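Local structure of Alr4995 protein (6LRF) at residues Asp13-Asp18 with Leu256-Ala261; Gly43-Leu48 with Val54-Pro59; Thr69-Leu74 with Phe166-Thr171. The protein probably hydrolyses arginine to ornithine through its guanidine-modifying domain and, as a bifunctional enzyme, converts ornithine onward by ornithine cyclodeaminase activity. All coordinates share one frame; numbering follows the deposited sequence.

Interaction 1: residues Asp13-Asp18 with Leu256-Ala261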
loop_
_atom_site.group_PDB
_atom_site.type_symbol
_atom_site.label_atom_id
_atom_site.label_comp_id
_atom_site.label_asym_id
_atom_site.label_seq_id
_atom_site.Cartn_x
_atom_site.Cartn_y
_atom_site.Cartn_z
ATOM N N ASP B 13 -12.278 18.169 -54.674
ATOM C CA ASP B 13 -13.550 18.778 -55.090
ATOM C C ASP B 13 -14.710 18.451 -54.137
ATOM O O ASP B 13 -15.623 19.263 -53.964
ATOM C CB ASP B 13 -13.918 18.340 -56.517
ATOM C CG ASP B 13 -13.055 19.013 -57.594
ATOM O OD1 ASP B 13 -12.010 19.616 -57.258
ATOM O OD2 ASP B 13 -13.423 18.928 -58.789
ATOM N N HIS B 14 -14.672 17.272 -53.520
ATOM C CA HIS B 14 -15.719 16.864 -52.580
ATOM C C HIS B 14 -15.125 16.313 -51.288
ATOM O O HIS B 14 -15.659 15.387 -50.678
ATOM C CB HIS B 14 -16.641 15.836 -53.229
ATOM C CG HIS B 14 -17.142 16.252 -54.576
ATOM N ND1 HIS B 14 -16.978 15.479 -55.706
ATOM C CD2 HIS B 14 -17.790 17.373 -54.976
ATOM C CE1 HIS B 14 -17.511 16.101 -56.743
ATOM N NE2 HIS B 14 -18.007 17.253 -56.328
ATOM N N TYR B 15 -14.008 16.892 -50.873
ATOM C CA TYR B 15 -13.365 16.467 -49.649
ATOM C C TYR B 15 -14.079 17.095 -48.466
ATOM O O TYR B 15 -14.546 18.235 -48.530
ATOM C CB TYR B 15 -11.881 16.836 -49.654
ATOM C CG TYR B 15 -11.164 16.594 -48.338
ATOM C CD1 TYR B 15 -10.857 15.303 -47.912
ATOM C CD2 TYR B 15 -10.782 17.661 -47.527
ATOM C CE1 TYR B 15 -10.195 15.083 -46.708
ATOM C CE2 TYR B 15 -10.116 17.451 -46.326
ATOM C CZ TYR B 15 -9.827 16.161 -45.920
ATOM O OH TYR B 15 -9.165 15.958 -44.727
ATOM N N ASP B 16 -14.152 16.323 -47.392
ATOM C CA ASP B 16 -14.837 16.712 -46.175
ATOM C C ASP B 16 -14.454 15.677 -45.121
ATOM O O ASP B 16 -13.844 14.654 -45.452
ATOM C CB ASP B 16 -16.356 16.756 -46.400
ATOM C CG ASP B 16 -17.113 17.443 -45.265
ATOM O OD1 ASP B 16 -16.580 18.415 -44.674
ATOM O OD2 ASP B 16 -18.256 17.012 -44.978
ATOM N N VAL B 17 -14.784 15.931 -43.861
ATOM C CA VAL B 17 -14.766 14.862 -42.880
ATOM C C VAL B 17 -16.229 14.500 -42.598
ATOM O O VAL B 17 -16.899 15.141 -41.788
ATOM C CB VAL B 17 -14.000 15.265 -41.606
ATOM C CG1 VAL B 17 -13.980 14.120 -40.610
ATOM C CG2 VAL B 17 -12.573 15.673 -41.957
ATOM N N ASP B 18 -16.724 13.493 -43.316
ATOM C CA ASP B 18 -18.120 13.056 -43.240
ATOM C C ASP B 18 -18.435 12.171 -42.035
ATOM O O ASP B 18 -19.565 12.155 -41.541
ATOM C CB ASP B 18 -18.505 12.274 -44.500
ATOM C CG ASP B 18 -18.637 13.152 -45.730
ATOM O OD1 ASP B 18 -18.904 14.368 -45.576
ATOM O OD2 ASP B 18 -18.496 12.614 -46.858
ATOM N N LEU B 256 -4.553 16.550 -42.500
ATOM C CA LEU B 256 -4.193 15.912 -41.232
ATOM C C LEU B 256 -5.447 15.700 -40.391
ATOM O O LEU B 256 -5.452 14.869 -39.493
ATOM C CB LEU B 256 -3.165 16.739 -40.454
ATOM C CG LEU B 256 -1.722 16.219 -40.417
ATOM C CD1 LEU B 256 -1.003 16.514 -41.721
ATOM C CD2 LEU B 256 -0.935 16.775 -39.223
ATOM N N LYS B 257 -6.510 16.448 -40.703
ATOM C CA LYS B 257 -7.805 16.311 -40.025
ATOM C C LYS B 257 -8.524 15.006 -40.351
ATOM O O LYS B 257 -9.336 14.529 -39.550
ATOM C CB LYS B 257 -8.728 17.477 -40.383
ATOM C CG LYS B 257 -8.243 18.842 -39.926
ATOM C CD LYS B 257 -9.269 19.903 -40.289
ATOM C CE LYS B 257 -8.861 21.279 -39.794
ATOM N NZ LYS B 257 -9.977 22.259 -39.946
ATOM N N ALA B 258 -8.246 14.440 -41.527
ATOM C CA ALA B 258 -8.820 13.148 -41.901
ATOM C C ALA B 258 -7.819 12.016 -41.679
ATOM O O ALA B 258 -8.116 10.856 -41.946
ATOM C CB ALA B 258 -9.283 13.165 -43.343
ATOM N N GLY B 259 -6.629 12.368 -41.207
ATOM C CA GLY B 259 -5.619 11.385 -40.869
ATOM C C GLY B 259 -4.657 11.041 -41.995
ATOM O O GLY B 259 -4.081 9.944 -42.003
ATOM N N GLY B 260 -4.474 11.967 -42.938
ATOM C CA GLY B 260 -3.521 11.774 -44.022
ATOM C C GLY B 260 -2.718 13.014 -44.368
ATOM O O GLY B 260 -3.098 14.123 -44.014
ATOM N N ALA B 261 -1.588 12.834 -45.044
ATOM C CA ALA B 261 -0.785 13.979 -45.480
ATOM C C ALA B 261 -0.228 13.745 -46.885
ATOM O O ALA B 261 -0.914 13.185 -47.745
ATOM C CB ALA B 261 0.350 14.265 -44.492
#

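Interaction 2: residues Gly43-Leu48 with Val54-Pro59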
loop_
_atom_site.group_PDB
_atom_site.type_symbol
_atom_site.label_atom_id
_atom_site.label_comp_id
_atom_site.label_asym_id
_atom_site.label_seq_id
_atom_site.Cartn_x
_atom_site.Cartn_y
_atom_site.Cartn_z
ATOM N N GLY B 43 -0.879 23.267 -53.590
ATOM C CA GLY B 43 0.520 23.441 -53.244
ATOM C C GLY B 43 1.327 22.173 -53.457
ATOM O O GLY B 43 2.412 22.204 -54.048
ATOM N N LEU B 44 0.791 21.054 -52.972
ATOM C CA LEU B 44 1.410 19.739 -53.173
ATOM C C LEU B 44 1.459 19.378 -54.658
ATOM O O LEU B 44 2.512 19.012 -55.208
ATOM C CB LEU B 44 0.639 18.668 -52.398
ATOM C CG LEU B 44 1.139 17.241 -52.593
ATOM C CD1 LEU B 44 2.615 17.151 -52.227
ATOM C CD2 LEU B 44 0.301 16.292 -51.751
ATOM N N TYR B 45 0.293 19.483 -55.283
ATOM C CA TYR B 45 0.124 19.252 -56.702
ATOM C C TYR B 45 1.147 20.036 -57.522
ATOM O O TYR B 45 1.868 19.465 -58.349
ATOM C CB TYR B 45 -1.303 19.626 -57.096
ATOM C CG TYR B 45 -1.633 19.398 -58.546
ATOM C CD1 TYR B 45 -1.427 18.158 -59.137
ATOM C CD2 TYR B 45 -2.167 20.418 -59.323
ATOM C CE1 TYR B 45 -1.737 17.944 -60.463
ATOM C CE2 TYR B 45 -2.477 20.214 -60.650
ATOM C CZ TYR B 45 -2.262 18.978 -61.218
ATOM O OH TYR B 45 -2.575 18.776 -62.545
ATOM N N GLN B 46 1.229 21.339 -57.266
ATOM C CA GLN B 46 2.141 22.209 -58.009
ATOM C C GLN B 46 3.604 21.802 -57.809
ATOM O O GLN B 46 4.360 21.710 -58.779
ATOM C CB GLN B 46 1.950 23.681 -57.605
ATOM C CG GLN B 46 0.595 24.303 -57.977
ATOM C CD GLN B 46 0.297 24.265 -59.466
ATOM O OE1 GLN B 46 1.201 24.388 -60.299
ATOM N NE2 GLN B 46 -0.985 24.123 -59.811
ATOM N N ILE B 47 3.994 21.553 -56.556
ATOM C CA ILE B 47 5.367 21.154 -56.249
ATOM C C ILE B 47 5.733 19.842 -56.937
ATOM O O ILE B 47 6.806 19.718 -57.542
ATOM C CB ILE B 47 5.596 20.994 -54.739
ATOM C CG1 ILE B 47 5.501 22.346 -54.032
ATOM C CG2 ILE B 47 6.959 20.391 -54.480
ATOM C CD1 ILE B 47 5.479 22.242 -52.517
ATOM N N LEU B 48 4.830 18.870 -56.852
ATOM C CA LEU B 48 5.088 17.548 -57.401
ATOM C C LEU B 48 5.150 17.589 -58.922
ATOM O O LEU B 48 5.991 16.921 -59.533
ATOM C CB LEU B 48 4.018 16.548 -56.932
ATOM C CG LEU B 48 4.334 15.063 -57.145
ATOM C CD1 LEU B 48 5.690 14.714 -56.560
ATOM C CD2 LEU B 48 3.255 14.181 -56.534
ATOM N N VAL B 54 1.904 14.003 -63.133
ATOM C CA VAL B 54 0.803 13.691 -62.225
ATOM C C VAL B 54 -0.493 13.435 -62.980
ATOM O O VAL B 54 -1.010 14.319 -63.649
ATOM C CB VAL B 54 0.565 14.826 -61.185
ATOM C CG1 VAL B 54 -0.636 14.509 -60.294
ATOM C CG2 VAL B 54 1.818 15.070 -60.346
ATOM N N ASP B 55 -1.005 12.212 -62.876
ATOM C CA ASP B 55 -2.332 11.894 -63.366
ATOM C C ASP B 55 -3.343 12.145 -62.270
ATOM O O ASP B 55 -2.998 12.154 -61.088
ATOM C CB ASP B 55 -2.426 10.439 -63.824
ATOM C CG ASP B 55 -1.552 10.145 -65.030
ATOM O OD1 ASP B 55 -1.362 11.050 -65.883
ATOM O OD2 ASP B 55 -1.059 9.000 -65.126
ATOM N N LEU B 56 -4.595 12.336 -62.665
ATOM C CA LEU B 56 -5.658 12.613 -61.718
ATOM C C LEU B 56 -6.812 11.646 -61.916
ATOM O O LEU B 56 -7.136 11.308 -63.048
ATOM C CB LEU B 56 -6.149 14.055 -61.869
ATOM C CG LEU B 56 -5.120 15.181 -61.716
ATOM C CD1 LEU B 56 -5.800 16.519 -61.963
ATOM C CD2 LEU B 56 -4.477 15.171 -60.331
ATOM N N VAL B 57 -7.400 11.187 -60.806
ATOM C CA VAL B 57 -8.665 10.450 -60.803
ATOM C C VAL B 57 -9.790 11.468 -60.837
ATOM O O VAL B 57 -9.637 12.552 -60.287
ATOM C CB VAL B 57 -8.849 9.573 -59.523
ATOM C CG1 VAL B 57 -10.150 8.761 -59.593
ATOM C CG2 VAL B 57 -7.652 8.670 -59.285
ATOM N N THR B 58 -10.919 11.133 -61.451
ATOM C CA THR B 58 -12.075 12.027 -61.412
ATOM C C THR B 58 -12.786 11.954 -60.065
ATOM O O THR B 58 -13.345 10.910 -59.717
ATOM C CB THR B 58 -13.079 11.692 -62.509
ATOM O OG1 THR B 58 -12.431 11.772 -63.780
ATOM C CG2 THR B 58 -14.234 12.662 -62.461
ATOM N N PRO B 59 -12.772 13.065 -59.307
ATOM C CA PRO B 59 -13.415 13.098 -57.984
ATOM C C PRO B 59 -14.896 12.759 -58.062
ATOM O O PRO B 59 -15.537 12.998 -59.079
ATOM C CB PRO B 59 -13.199 14.545 -57.513
ATOM C CG PRO B 59 -12.834 15.316 -58.743
ATOM C CD PRO B 59 -12.147 14.352 -59.653
HETATM O O HOH W 1 -2.211 16.797 -63.882
#

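Interaction 3: residues Thr69-Leu74 with Phe166-Thr171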
loop_
_atom_site.group_PDB
_atom_site.type_symbol
_atom_site.label_atom_id
_atom_site.label_comp_id
_atom_site.label_asym_id
_atom_site.label_seq_id
_atom_site.Cartn_x
_atom_site.Cartn_y
_atom_site.Cartn_z
ATOM N N THR B 69 -5.268 8.670 -52.636
ATOM C CA THR B 69 -4.957 7.697 -53.682
ATOM C C THR B 69 -3.904 6.675 -53.264
ATOM O O THR B 69 -3.818 5.623 -53.883
ATOM C CB THR B 69 -4.464 8.397 -54.959
ATOM O OG1 THR B 69 -3.375 9.266 -54.626
ATOM C CG2 THR B 69 -5.591 9.204 -55.603
ATOM N N ALA B 70 -3.102 6.979 -52.233
ATOM C CA ALA B 70 -2.175 5.993 -51.663
ATOM C C ALA B 70 -2.897 4.670 -51.422
ATOM O O ALA B 70 -2.330 3.581 -51.611
ATOM C CB ALA B 70 -1.545 6.506 -50.354
ATOM N N ASN B 71 -4.169 4.764 -51.046
ATOM C CA ASN B 71 -4.958 3.579 -50.729
ATOM C C ASN B 71 -5.704 2.990 -51.913
ATOM O O ASN B 71 -6.463 2.066 -51.740
ATOM C CB ASN B 71 -5.967 3.894 -49.621
ATOM C CG ASN B 71 -5.319 4.565 -48.421
ATOM O OD1 ASN B 71 -5.677 5.685 -48.056
ATOM N ND2 ASN B 71 -4.339 3.892 -47.822
ATOM N N ALA B 72 -5.509 3.521 -53.109
ATOM C CA ALA B 72 -6.200 2.963 -54.272
ATOM C C ALA B 72 -5.829 1.496 -54.473
ATOM O O ALA B 72 -6.667 0.661 -54.803
ATOM C CB ALA B 72 -5.869 3.779 -55.540
ATOM N N GLY B 73 -4.553 1.196 -54.268
ATOM C CA GLY B 73 -4.051 -0.146 -54.425
ATOM C C GLY B 73 -2.535 -0.092 -54.411
ATOM O O GLY B 73 -1.942 0.940 -54.117
ATOM N N LEU B 74 -1.909 -1.205 -54.754
ATOM C CA LEU B 74 -0.466 -1.330 -54.672
ATOM C C LEU B 74 0.079 -1.664 -56.045
ATOM O O LEU B 74 -0.339 -2.646 -56.653
ATOM C CB LEU B 74 -0.089 -2.424 -53.667
ATOM C CG LEU B 74 1.377 -2.852 -53.722
ATOM C CD1 LEU B 74 2.264 -1.715 -53.287
ATOM C CD2 LEU B 74 1.575 -4.059 -52.847
ATOM N N PHE B 166 -1.033 5.624 -35.851
ATOM C CA PHE B 166 -0.313 5.292 -37.067
ATOM C C PHE B 166 -0.874 3.986 -37.598
ATOM O O PHE B 166 -0.229 2.924 -37.541
ATOM C CB PHE B 166 1.185 5.236 -36.782
ATOM C CG PHE B 166 1.682 6.461 -36.057
ATOM C CD1 PHE B 166 1.850 7.662 -36.737
ATOM C CD2 PHE B 166 1.936 6.427 -34.687
ATOM C CE1 PHE B 166 2.285 8.806 -36.066
ATOM C CE2 PHE B 166 2.376 7.560 -34.012
ATOM C CZ PHE B 166 2.552 8.753 -34.701
ATOM N N TYR B 167 -2.108 4.112 -38.097
ATOM C CA TYR B 167 -2.975 3.008 -38.488
ATOM C C TYR B 167 -2.665 2.473 -39.895
ATOM O O TYR B 167 -3.060 1.355 -40.238
ATOM C CB TYR B 167 -4.448 3.458 -38.398
ATOM C CG TYR B 167 -4.818 4.587 -39.355
ATOM C CD1 TYR B 167 -4.476 5.907 -39.080
ATOM C CD2 TYR B 167 -5.497 4.322 -40.541
ATOM C CE1 TYR B 167 -4.807 6.933 -39.959
ATOM C CE2 TYR B 167 -5.833 5.342 -41.429
ATOM C CZ TYR B 167 -5.488 6.647 -41.134
ATOM O OH TYR B 167 -5.818 7.668 -42.016
ATOM N N HIS B 168 -1.975 3.280 -40.704
ATOM C CA HIS B 168 -1.422 2.820 -41.981
ATOM C C HIS B 168 0.095 2.811 -41.902
ATOM O O HIS B 168 0.695 3.634 -41.215
ATOM C CB HIS B 168 -1.863 3.717 -43.151
ATOM C CG HIS B 168 -3.229 3.413 -43.679
ATOM N ND1 HIS B 168 -3.991 4.352 -44.347
ATOM C CD2 HIS B 168 -3.961 2.273 -43.666
ATOM C CE1 HIS B 168 -5.142 3.808 -44.705
ATOM N NE2 HIS B 168 -5.150 2.548 -44.306
ATOM N N LEU B 169 0.709 1.890 -42.624
ATOM C CA LEU B 169 2.156 1.774 -42.653
ATOM C C LEU B 169 2.841 3.058 -43.103
ATOM O O LEU B 169 3.895 3.417 -42.572
ATOM C CB LEU B 169 2.564 0.634 -43.573
ATOM C CG LEU B 169 4.064 0.342 -43.582
ATOM C CD1 LEU B 169 4.563 -0.001 -42.141
ATOM C CD2 LEU B 169 4.394 -0.769 -44.575
ATOM N N ASP B 170 2.243 3.757 -44.072
ATOM C CA ASP B 170 2.881 4.941 -44.653
ATOM C C ASP B 170 2.799 6.182 -43.761
ATOM O O ASP B 170 3.318 7.239 -44.120
ATOM C CB ASP B 170 2.291 5.249 -46.048
ATOM C CG ASP B 170 0.871 5.827 -46.009
ATOM O OD1 ASP B 170 0.210 5.819 -44.946
ATOM O OD2 ASP B 170 0.400 6.287 -47.086
ATOM N N THR B 171 2.153 6.055 -42.605
ATOM C CA THR B 171 2.137 7.152 -41.627
ATOM C C THR B 171 3.315 7.086 -40.647
ATOM O O THR B 171 3.527 8.016 -39.874
ATOM C CB THR B 171 0.840 7.173 -40.797
ATOM O OG1 THR B 171 0.749 5.970 -40.026
ATOM C CG2 THR B 171 -0.369 7.279 -41.696
HETATM O O HOH W 2 -4.862 7.182 -45.220
#

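Interaction 1: residues Asp13-Asp18 with Leu256-Ala261
The CA atoms of Val17 and Ala258, 6.3 Å apart, are the nearest pair of CA atoms across the contact, and no hydrogen bond joins the two segments. Residues 13-18 run as an irregular loop after strand 6-9, whereas 256-261 carry the chain out of the short helix 253-256. Side chains make most of the contact. CB of Ala258 points at the other segment, and the ring of Tyr15 reaches it from the side: its OH lies 3.1 Å from Ala258 CB, a tight approach, while CE1 of the same ring stands 4.0 Å from that methyl. The methyl sits near the ring plane, so it meets the phenol end of the ring at its edge. With CG of Tyr15 opposite the backbone N (chi1 172°), the ring extends across to the helix end, where its hydroxyl is hydrogen-bonded to Glu254 O. That helix finishes in a Schellman motif: Gly260 N pairs with Phe255 O, and Gly259 N makes a weak 3.3 Å bond to Leu256 O. Gly259 is the C-prime residue, at a positive phi of 92°, a conformation in which a CB would press on the carbonyl O of Ala258. Ala258 thus lies on the turn that the tyrosine reaches. Replacing Tyr15 by an alanine would probably leave Glu254 O without its phenol partner and open a gap beside the Ala258 methyl. Val17 adds a looser apolar contact through one branch: CG2 comes within 4.4 Å of Ala258 CB and 4.2 Å of Lys257 O. The aliphatic start of Lys257 heads for the loop, but its end turns off, and NZ forms a salt bridge with Glu254 and a hydrogen bond to Lys31 O.

Interaction 2: residues Gly43-Leu48 with Val54-Pro59
Tyr45 and Val54 meet because each extends a branch opposite its own backbone N: CG of Tyr45 at chi1 -178° and CG1 of Val54 at 177°. The tyrosine ring is thereby carried off the side of helix 34-49 toward the strand, and the valine methyl enters the ring plane at its edge, 3.6 Å from CE1 of Tyr45. Leu56, two residues along the strand, approaches the same ring corner, its CD2 lying 3.9 Å from Tyr45 CE1, with the two side chains roughly perpendicular. The other valine branch serves a different residue of the helix: CG2 of Val54 is 4.1 Å from CG of Leu48, one turn on from Tyr45. The axes of 43-48 and 54-56 approach to 10.2 Å, their N-to-C directions 139° apart. Strands 6-9 and 53-56 are parallel neighbours in one sheet, and helix 34-49 connects them as a beta-alpha-beta crossover, so this contact packs the crossover helix onto its own sheet. Beyond the pair, Tyr45 stacks on Trp41, and Leu48 and Val54 both touch strand 6-9. A water donates to Val54 O at 2.8 Å; its 2.4 Å separation from Tyr45 OH is too short to be trusted as modelled. The join is thus essentially apolar, made by van der Waals packing, with Val54 splitting its two methyls between two helix residues and polar chemistry confined to the outer end of the phenol.

Interaction 3: residues Thr69-Leu74 with Phe166-Thr171
Asn71 presents its amide nitrogen to the imidazole of His168, with ND2 lying 3.2 Å from CE1 and 3.5 Å from ND1 of that ring. CG of Asn71 lies opposite its carbonyl carbon (chi1 -51°), which sends the amide toward His168. The approach is oblique, the amide and ring planes being inclined at 47°, and the two side chains come from opposite directions. No hydrogen bond links them directly. Beside this pair, the methyl of Ala70 meets the carboxylate of Asp170, CB to OD2 being 3.8 Å, a plain van der Waals contact. A water lies in the plane of the imidazole at its edge, 3.1 Å from His168 ND1. It also donates weakly to Asn71 OD1 at 3.3 Å and to Tyr167 OH at 3.4 Å, bridging the segments. One face of the His168 ring is lined by Tyr167, whose CE2 stands 3.6 Å above the plane, offset toward the rim. Both segments belong to the guanidine-modifying domain: His168 NE2 is hydrogen-bonded to Glu118 OE1, and the backbone of Ala70 is hydrogen-bonded with Cys264. His168, Glu118 and Cys264 are consistent with the histidine, acid and cysteine of the catalytic set in this superfamily. The amide of Asn71 is fixed by two further bonds, ND2 to the backbone O of Glu118 and OD1 from Arg90 NH1, so Glu118 ties to both sides of the contact. Within 166-171 the backbone is held locally. Thr171 OG1 donates to His168 O over 2.6 Å, in the carbonyl plane, and Thr171 N uses the same acceptor, closing the 3-10 turn 169-171. A second such turn, 69-71, carries Ala70 and Asn71, with Ala72 N bonded back to Thr69 O.

Overall arrangement
Along the chain, interactions 2 and 3 follow one another inside the long loop closed by interaction 1. The centres of interactions 1 and 2 lie about 15 Å apart, those of interactions 1 and 3 about 14 Å, and those of interactions 2 and 3 about 17 Å. Interactions 1 and 3 are joined by a probable hydrogen bond, Tyr167 OH to Gly259 O at 2.9 Å, which links the helix-ending turn to the neighbourhood of His168; the other links are packing. Pro59 CG lies 3.7 Å from Asp13 OD2, and Val57 CG2 stands 4.3 Å from Thr69 CG2. Interaction 3 lies at what is probably the arginine-processing site; the other two are structural packing elsewhere in the domain.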